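Local structure of hypothetical membrane protein (Corynebacterium glutamicum, 6JSB) at residues T49-K52 against S53-F57; G63-E66 against G67-K70; T175-P178 against E179-L183. The protein binds heme through its HtaA domain, the part described here, and probably hands it on as one member of a corynebacterial heme-uptake system. All coordinates share one frame; numbering follows the deposited sequence.

Contact 1. Residues T49-K52 against S53-F57; sequences TGTK and SAREF
Thr49 and Glu56 form an antiparallel hydrogen-bonded pair, and the chain between them reverses through a loop with a short 3-10 segment at Ser53-Ala54. Glu56 N gives a bond to Thr49 O at 2.9 Å. The return bond, from Thr49 N to Glu56 O, is longer at 3.3 Å. Inside the loop, Ala54 N bonds to Thr51 O and Arg55 N to Lys52 O. Arg55 is the one buried residue that takes part in the contact. Its CG lies anti to the backbone N (chi1 -179°) and the chain bends at chi3, which lays the guanidinium across the loop. Gly50 O sits over one guanidinium face, 3.3 Å from Arg55 CZ. The methyl CG2 of Thr51 approaches Arg55 NH2 obliquely at 3.6 Å. The charge itself is met by Glu25, in a salt bridge to NE, and Thr48 OG1 takes a hydrogen bond from NH1. Glu25 also accepts from Lys52 N, so it ties both halves of the loop. On the Thr49-Glu56 face, the side chains are joined through a water, 2.7 Å from Thr49 OG1 and 2.9 Å from Glu56 OE1. A second water links Lys52 O with Arg55 O. This is a beta hairpin connection between strands 47-49 and 56-65, beside helix 18-24 of the heme site, with a buried arginine whose guanidinium packs against Gly50 O and is held by Glu25 and Thr48.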
loop_
_atom_site.group_PDB
_atom_site.type_symbol
_atom_site.label_atom_id
_atom_site.label_comp_id
_atom_site.label_asym_id
_atom_site.label_seq_id
_atom_site.Cartn_x
_atom_site.Cartn_y
_atom_site.Cartn_z
ATOM N N THR A 49 -6.433 -4.061 11.677
ATOM C CA THR A 49 -6.635 -4.041 13.133
ATOM C C THR A 49 -5.775 -2.945 13.704
ATOM O O THR A 49 -4.757 -2.571 13.131
ATOM C CB THR A 49 -6.233 -5.361 13.825
ATOM O OG1 THR A 49 -4.848 -5.674 13.563
ATOM C CG2 THR A 49 -7.059 -6.579 13.301
ATOM N N GLY A 50 -6.162 -2.437 14.869
ATOM C CA GLY A 50 -5.401 -1.397 15.521
ATOM C C GLY A 50 -5.609 -0.033 14.878
ATOM O O GLY A 50 -6.199 0.089 13.817
ATOM N N THR A 51 -5.045 0.992 15.530
ATOM C CA THR A 51 -5.035 2.362 14.987
ATOM C C THR A 51 -3.657 2.979 15.211
ATOM O O THR A 51 -2.854 2.517 16.042
ATOM C CB THR A 51 -6.127 3.291 15.609
ATOM O OG1 THR A 51 -5.839 3.437 17.007
ATOM C CG2 THR A 51 -7.554 2.708 15.441
ATOM N N LYS A 52 -3.364 4.015 14.423
ATOM C CA LYS A 52 -2.136 4.824 14.627
ATOM C C LYS A 52 -0.924 3.914 14.465
ATOM O O LYS A 52 -0.917 3.109 13.510
ATOM C CB LYS A 52 -2.204 5.575 15.979
ATOM C CG LYS A 52 -3.210 6.670 15.924
ATOM C CD LYS A 52 -3.039 7.675 17.126
ATOM C CE LYS A 52 -3.239 6.928 18.433
ATOM N NZ LYS A 52 -3.205 7.871 19.616
ATOM N N SER A 53 0.084 4.002 15.353
ATOM C CA SER A 53 1.303 3.199 15.130
ATOM C C SER A 53 1.030 1.720 15.269
ATOM O O SER A 53 1.831 0.927 14.769
ATOM C CB SER A 53 2.411 3.561 16.128
ATOM O OG SER A 53 2.750 4.952 16.046
ATOM N N ALA A 54 -0.101 1.344 15.867
ATOM C CA ALA A 54 -0.402 -0.078 16.026
ATOM C C ALA A 54 -1.186 -0.652 14.873
ATOM O O ALA A 54 -1.460 -1.856 14.853
ATOM C CB ALA A 54 -1.194 -0.282 17.325
ATOM N N ARG A 55 -1.582 0.173 13.912
ATOM C CA ARG A 55 -2.456 -0.332 12.871
ATOM C C ARG A 55 -1.681 -1.282 11.965
ATOM O O ARG A 55 -0.505 -1.029 11.591
ATOM C CB ARG A 55 -3.016 0.823 12.024
ATOM C CG ARG A 55 -3.988 0.317 10.919
ATOM C CD ARG A 55 -4.635 1.540 10.264
ATOM N NE ARG A 55 -5.639 2.254 11.110
ATOM C CZ ARG A 55 -6.915 1.902 11.168
ATOM N NH1 ARG A 55 -7.366 0.779 10.581
ATOM N NH2 ARG A 55 -7.773 2.690 11.840
ATOM N N GLU A 56 -2.370 -2.339 11.576
ATOM C CA GLU A 56 -1.811 -3.323 10.612
ATOM C C GLU A 56 -2.787 -3.503 9.467
ATOM O O GLU A 56 -4.015 -3.324 9.631
ATOM C CB GLU A 56 -1.616 -4.686 11.331
ATOM C CG GLU A 56 -0.512 -4.598 12.399
ATOM C CD GLU A 56 -0.278 -5.924 13.091
ATOM O OE1 GLU A 56 -0.952 -6.154 14.086
ATOM O OE2 GLU A 56 0.556 -6.748 12.615
ATOM N N PHE A 57 -2.258 -3.847 8.279
ATOM C CA PHE A 57 -3.123 -4.209 7.162
ATOM C C PHE A 57 -2.711 -5.559 6.618
ATOM O O PHE A 57 -1.502 -5.793 6.427
ATOM C CB PHE A 57 -2.984 -3.200 5.956
ATOM C CG PHE A 57 -3.303 -1.774 6.266
ATOM C CD1 PHE A 57 -2.284 -0.818 6.223
ATOM C CD2 PHE A 57 -4.613 -1.384 6.549
ATOM C CE1 PHE A 57 -2.555 0.550 6.481
ATOM C CE2 PHE A 57 -4.882 -0.063 6.775
ATOM C CZ PHE A 57 -3.870 0.908 6.774
HETATM O O HOH W 1 -2.964 -4.283 14.985
HETATM O O HOH W 2 0.555 1.506 11.612
#

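Contact 2. Residues G63-E66 against G67-K70; sequences GSEE and GAVK
Glu65 and Ala68 put their side chains on the same face of the hairpin and touch there. In one of two modelled conformers, Glu65 CG lies 3.7 Å from Ala68 CB. In that conformer the glutamate reaches this place because CG stands between the backbone N and the carbonyl carbon (chi1 59°), with the chain extended beyond. Lys70 is on this face too. It bends at chi2 and chi3, and Lys70 CB packs 3.7 Å from Gly63 O. Its NZ is hydrogen-bonded to Thr105 OG1 of the next strand, 95-109, whose Thr105 also touches the Ala68 side chain. The chain turns here through a type II beta turn from Glu65 to Ala68, making a beta hairpin of strands 56-65 and 68-81 with a two-residue loop. Gly67 holds the third position of the turn with positive phi (76°). Glu65 N gives a bond to Ala68 O at 2.9 Å. Ala68 N returns one to Glu65 O at 3.0 Å. Further from the turn, Gly63 O accepts from Lys70 N at 2.8 Å, while the bond from Gly63 N to Lys70 O is weak. Ser64 and Val69 face the other side as a non-hydrogen-bonded pair. Ser64 OG bonds to Thr8 OG1 on strand 2-14, and Val69 touches Phe108 on strand 95-109.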
loop_
_atom_site.group_PDB
_atom_site.type_symbol
_atom_site.label_atom_id
_atom_site.label_comp_id
_atom_site.label_asym_id
_atom_site.label_seq_id
_atom_site.Cartn_x
_atom_site.Cartn_y
_atom_site.Cartn_z
ATOM N N GLY A 63 -3.136 -14.127 -6.773
ATOM C CA GLY A 63 -2.453 -15.191 -7.488
ATOM C C GLY A 63 -1.028 -14.772 -7.794
ATOM O O GLY A 63 -0.542 -13.724 -7.345
ATOM N N SER A 64 -0.348 -15.639 -8.530
ATOM C CA SER A 64 1.021 -15.335 -8.918
ATOM C C SER A 64 1.193 -15.546 -10.415
ATOM O O SER A 64 0.376 -16.192 -11.086
ATOM C CB SER A 64 2.020 -16.206 -8.161
ATOM O OG SER A 64 1.817 -17.580 -8.556
ATOM N N GLU A 65 2.268 -14.970 -10.936
ATOM C CA GLU A 65 2.775 -15.269 -12.271
ATOM C C GLU A 65 4.279 -15.344 -12.151
ATOM O O GLU A 65 4.837 -15.061 -11.093
ATOM C CB GLU A 65 2.355 -14.202 -13.281
ATOM C CG GLU A 65 2.844 -12.818 -12.908
ATOM C CD GLU A 65 2.079 -11.718 -13.628
ATOM O OE1 GLU A 65 0.948 -12.006 -14.097
ATOM O OE2 GLU A 65 2.605 -10.577 -13.728
ATOM N N GLU A 66 4.965 -15.724 -13.229
ATOM C CA GLU A 66 6.421 -15.777 -13.129
ATOM C C GLU A 66 6.934 -14.400 -12.671
ATOM O O GLU A 66 6.632 -13.383 -13.289
ATOM C CB GLU A 66 7.080 -16.159 -14.466
ATOM C CG GLU A 66 8.588 -16.371 -14.296
ATOM C CD GLU A 66 9.124 -17.689 -14.910
ATOM O OE1 GLU A 66 8.908 -17.927 -16.112
ATOM O OE2 GLU A 66 9.774 -18.495 -14.202
ATOM N N GLY A 67 7.628 -14.372 -11.540
ATOM C CA GLY A 67 8.200 -13.130 -11.049
ATOM C C GLY A 67 7.246 -12.136 -10.418
ATOM O O GLY A 67 7.662 -10.993 -10.189
ATOM N N ALA A 68 6.013 -12.540 -10.058
ATOM C CA ALA A 68 5.163 -11.556 -9.373
ATOM C C ALA A 68 4.103 -12.220 -8.520
ATOM O O ALA A 68 3.534 -13.240 -8.920
ATOM C CB ALA A 68 4.447 -10.631 -10.387
ATOM N N VAL A 69 3.790 -11.604 -7.364
ATOM C CA VAL A 69 2.625 -11.991 -6.563
ATOM C C VAL A 69 1.667 -10.818 -6.665
ATOM O O VAL A 69 2.041 -9.690 -6.325
ATOM C CB VAL A 69 3.008 -12.245 -5.093
ATOM C CG1 VAL A 69 1.761 -12.637 -4.220
ATOM C CG2 VAL A 69 4.114 -13.359 -5.041
ATOM N N LYS A 70 0.440 -11.076 -7.125
ATOM C CA LYS A 70 -0.573 -10.037 -7.356
ATOM C C LYS A 70 -1.455 -9.994 -6.119
ATOM O O LYS A 70 -1.974 -11.031 -5.699
ATOM C CB LYS A 70 -1.424 -10.372 -8.596
ATOM C CG LYS A 70 -0.598 -10.753 -9.832
ATOM C CD LYS A 70 0.055 -9.563 -10.435
ATOM C CE LYS A 70 -0.924 -8.680 -11.176
ATOM N NZ LYS A 70 -0.122 -7.514 -11.618
#

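Contact 3. Residues T175-P178 against E179-L183. With HEM (protoporphyrin IX containing Fe), chain C.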
loop_
_atom_site.group_PDB
_atom_site.type_symbol
_atom_site.label_atom_id
_atom_site.label_comp_id
_atom_site.label_asym_id
_atom_site.label_seq_id
_atom_site.Cartn_x
_atom_site.Cartn_y
_atom_site.Cartn_z
ATOM N N THR A 175 6.026 14.745 -0.869
ATOM C CA THR A 175 7.439 15.110 -0.707
ATOM C C THR A 175 7.892 15.160 0.766
ATOM O O THR A 175 8.978 15.669 1.057
ATOM C CB THR A 175 7.824 16.419 -1.456
ATOM O OG1 THR A 175 7.359 17.596 -0.764
ATOM C CG2 THR A 175 7.225 16.361 -2.886
ATOM N N PHE A 176 7.087 14.652 1.710
ATOM C CA PHE A 176 7.538 14.648 3.079
ATOM C C PHE A 176 8.611 13.604 3.371
ATOM O O PHE A 176 9.327 13.769 4.365
ATOM C CB PHE A 176 6.337 14.389 3.996
ATOM C CG PHE A 176 5.467 15.620 4.162
ATOM C CD1 PHE A 176 5.619 16.448 5.255
ATOM C CD2 PHE A 176 4.505 15.926 3.212
ATOM C CE1 PHE A 176 4.807 17.581 5.398
ATOM C CE2 PHE A 176 3.682 17.072 3.344
ATOM C CZ PHE A 176 3.874 17.903 4.427
ATOM N N TYR A 177 8.705 12.521 2.568
ATOM C CA TYR A 177 9.799 11.559 2.742
ATOM C C TYR A 177 10.838 11.765 1.625
ATOM O O TYR A 177 10.450 11.979 0.487
ATOM C CB TYR A 177 9.295 10.131 2.618
ATOM C CG TYR A 177 8.309 9.698 3.683
ATOM C CD1 TYR A 177 8.530 9.991 5.036
ATOM C CD2 TYR A 177 7.238 8.979 3.325
ATOM C CE1 TYR A 177 7.613 9.554 6.014
ATOM C CE2 TYR A 177 6.296 8.534 4.272
ATOM C CZ TYR A 177 6.496 8.826 5.596
ATOM O OH TYR A 177 5.556 8.396 6.524
ATOM N N PRO A 178 12.126 11.604 1.899
ATOM C CA PRO A 178 13.118 11.581 0.819
ATOM C C PRO A 178 13.105 10.275 0.057
ATOM O O PRO A 178 12.709 9.233 0.564
ATOM C CB PRO A 178 14.430 11.743 1.552
ATOM C CG PRO A 178 14.165 10.999 2.856
ATOM C CD PRO A 178 12.753 11.364 3.209
ATOM N N GLU A 179 13.658 10.338 -1.191
ATOM C CA GLU A 179 13.904 9.087 -1.889
ATOM C C GLU A 179 14.790 8.178 -1.031
ATOM O O GLU A 179 15.743 8.635 -0.384
ATOM C CB GLU A 179 14.583 9.420 -3.235
ATOM C CG GLU A 179 14.812 8.268 -4.095
ATOM C CD GLU A 179 15.473 8.753 -5.399
ATOM O OE1 GLU A 179 15.310 9.947 -5.751
ATOM O OE2 GLU A 179 16.137 7.932 -6.027
ATOM N N GLY A 180 14.476 6.895 -1.030
ATOM C CA GLY A 180 15.192 5.920 -0.211
ATOM C C GLY A 180 14.636 5.774 1.207
ATOM O O GLY A 180 15.122 4.910 1.945
ATOM N N GLU A 181 13.624 6.553 1.579
ATOM C CA GLU A 181 13.088 6.448 2.952
ATOM C C GLU A 181 12.527 5.053 3.206
ATOM O O GLU A 181 11.767 4.504 2.395
ATOM C CB GLU A 181 11.976 7.482 3.103
ATOM C CG GLU A 181 11.327 7.433 4.541
ATOM C CD GLU A 181 12.139 8.196 5.588
ATOM O OE1 GLU A 181 13.193 8.839 5.265
ATOM O OE2 GLU A 181 11.732 8.131 6.796
ATOM N N ALA A 182 12.835 4.485 4.391
ATOM C CA ALA A 182 12.292 3.168 4.679
ATOM C C ALA A 182 10.786 3.259 4.863
ATOM O O ALA A 182 10.285 4.207 5.459
ATOM C CB ALA A 182 12.956 2.645 5.952
ATOM N N LEU A 183 10.064 2.300 4.317
ATOM C CA LEU A 183 8.631 2.190 4.602
ATOM C C LEU A 183 8.426 0.957 5.488
ATOM O O LEU A 183 9.377 0.328 5.991
ATOM C CB LEU A 183 7.818 2.093 3.317
ATOM C CG LEU A 183 8.014 3.316 2.381
ATOM C CD1 LEU A 183 7.167 3.036 1.151
ATOM C CD2 LEU A 183 7.607 4.651 3.063
HETATM C CHA HEM C . 3.970 14.946 8.162
HETATM C CHB HEM C . 1.242 18.952 8.253
HETATM C CHC HEM C . -0.384 17.831 3.781
HETATM C CHD HEM C . 2.121 13.622 3.858
HETATM C C1A HEM C . 3.423 16.164 8.515
HETATM C C2A HEM C . 3.838 16.916 9.685
HETATM C C3A HEM C . 3.086 18.039 9.749
HETATM C C4A HEM C . 2.187 18.004 8.595
HETATM C CMA HEM C . 3.143 19.169 10.823
HETATM C CAA HEM C . 4.959 16.462 10.644
HETATM C CBA HEM C . 4.357 15.709 11.821
HETATM C CGA HEM C . 5.455 14.978 12.560
HETATM O O1A HEM C . 5.151 14.396 13.639
HETATM O O2A HEM C . 6.620 14.974 12.049
HETATM C C1B HEM C . 0.569 18.986 7.064
HETATM C C2B HEM C . -0.371 20.033 6.660
HETATM C C3B HEM C . -0.818 19.736 5.427
HETATM C C4B HEM C . -0.207 18.469 5.001
HETATM C CMB HEM C . -0.679 21.261 7.563
HETATM C CAB HEM C . -1.829 20.504 4.525
HETATM C CBB HEM C . -2.703 21.376 5.036
HETATM C C1C HEM C . 0.136 16.588 3.404
HETATM C C2C HEM C . -0.143 15.899 2.167
HETATM C C3C HEM C . 0.504 14.710 2.190
HETATM C C4C HEM C . 1.274 14.647 3.429
HETATM C CMC HEM C . -1.130 16.382 1.071
HETATM C CAC HEM C . 0.387 13.692 1.068
HETATM C CBC HEM C . 0.471 12.405 1.372
HETATM C C1D HEM C . 2.842 13.644 5.033
HETATM C C2D HEM C . 3.768 12.611 5.441
HETATM C C3D HEM C . 4.298 12.952 6.635
HETATM C C4D HEM C . 3.700 14.215 7.037
HETATM C CMD HEM C . 4.099 11.385 4.564
HETATM C CAD HEM C . 5.344 12.123 7.442
HETATM C CBD HEM C . 4.539 11.293 8.477
HETATM C CGD HEM C . 5.543 10.439 9.248
HETATM O O1D HEM C . 6.280 11.046 10.100
HETATM O O2D HEM C . 5.585 9.191 8.966
HETATM N NA HEM C . 2.407 16.862 7.829
HETATM N NB HEM C . 0.601 18.049 6.052
HETATM N NC HEM C . 1.027 15.800 4.139
HETATM N ND HEM C . 2.819 14.572 6.038
HETATM FE FE HEM C . 1.489 16.177 6.032
#
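Tyr177 and Pro178 pack against Glu181, just after a residue that lies flat on the heme. That residue is Phe176. Its ring has one face on the porphyrin, with the heme ND 3.3 Å above the plane and over the ring centre. Phe176 CZ comes within 3.4 Å of the iron, a face-on packing contact and not a coordination bond. Phe124 meets the Phe176 ring edge-to-face. Tyr177 follows, with CG anti to its carbonyl carbon (chi1 -64°), and the ring rises along the heme rim. Its OH donates to the heme propionate oxygen O2D at 2.6 Å, and this oxygen lies in the plane of the ring, at its edge. The heme methyl CMD sits over one ring face, offset toward the rim. Glu181 packs against the CB end of the tyrosine. Its CB is 3.8 Å from Tyr177 CB, and its CG meets the ring obliquely. The two side chains cross at about a right angle, yet ring and carboxylate planes are only 4° apart. Leu183 CD2 adds a looser apolar contact, 4.3 Å from Tyr177 CE2. Pro178 comes next. Glu181 OE1 touches the Pro178 ring at CD, 3.3 Å away, and at CG. Pro178 O accepts from Glu181 N at 3.0 Å. That bond closes a type II beta turn from Pro178 to Glu181, with Gly180 at positive phi. The bend at chi2 (82°) folds the Glu181 carboxylate back beside Pro178, while OE2 makes a salt bridge to Arg17. Ser19 OG also bonds to the heme, and Tyr23 is the axial iron ligand. Phe176 and Tyr177 thus form part of the heme pocket of the HtaA domain, a phenylalanine lying flat on the porphyrin followed by a propionate-binding tyrosine.

The three contacts come in series along the chain, all in the HtaA domain. Contacts 1 and 2 share strand 56-65. Contact 1 leads into its start, and contact 2 turns from its end into strand 68-81. Their centres are 27 Å apart. Contact 3 lies in the loop between helix 167-172 and strand 186-198, with its centre about 20 Å from that of contact 1 and 26 Å from that of contact 2. None of the three touches another. Contact 3 holds the heme directly. In contact 1 the Ser53 side chain is about 9 Å from the heme. Contact 2 is far from the heme site, so strand 56-65 runs from a loop near the heme to a hairpin turn remote from it.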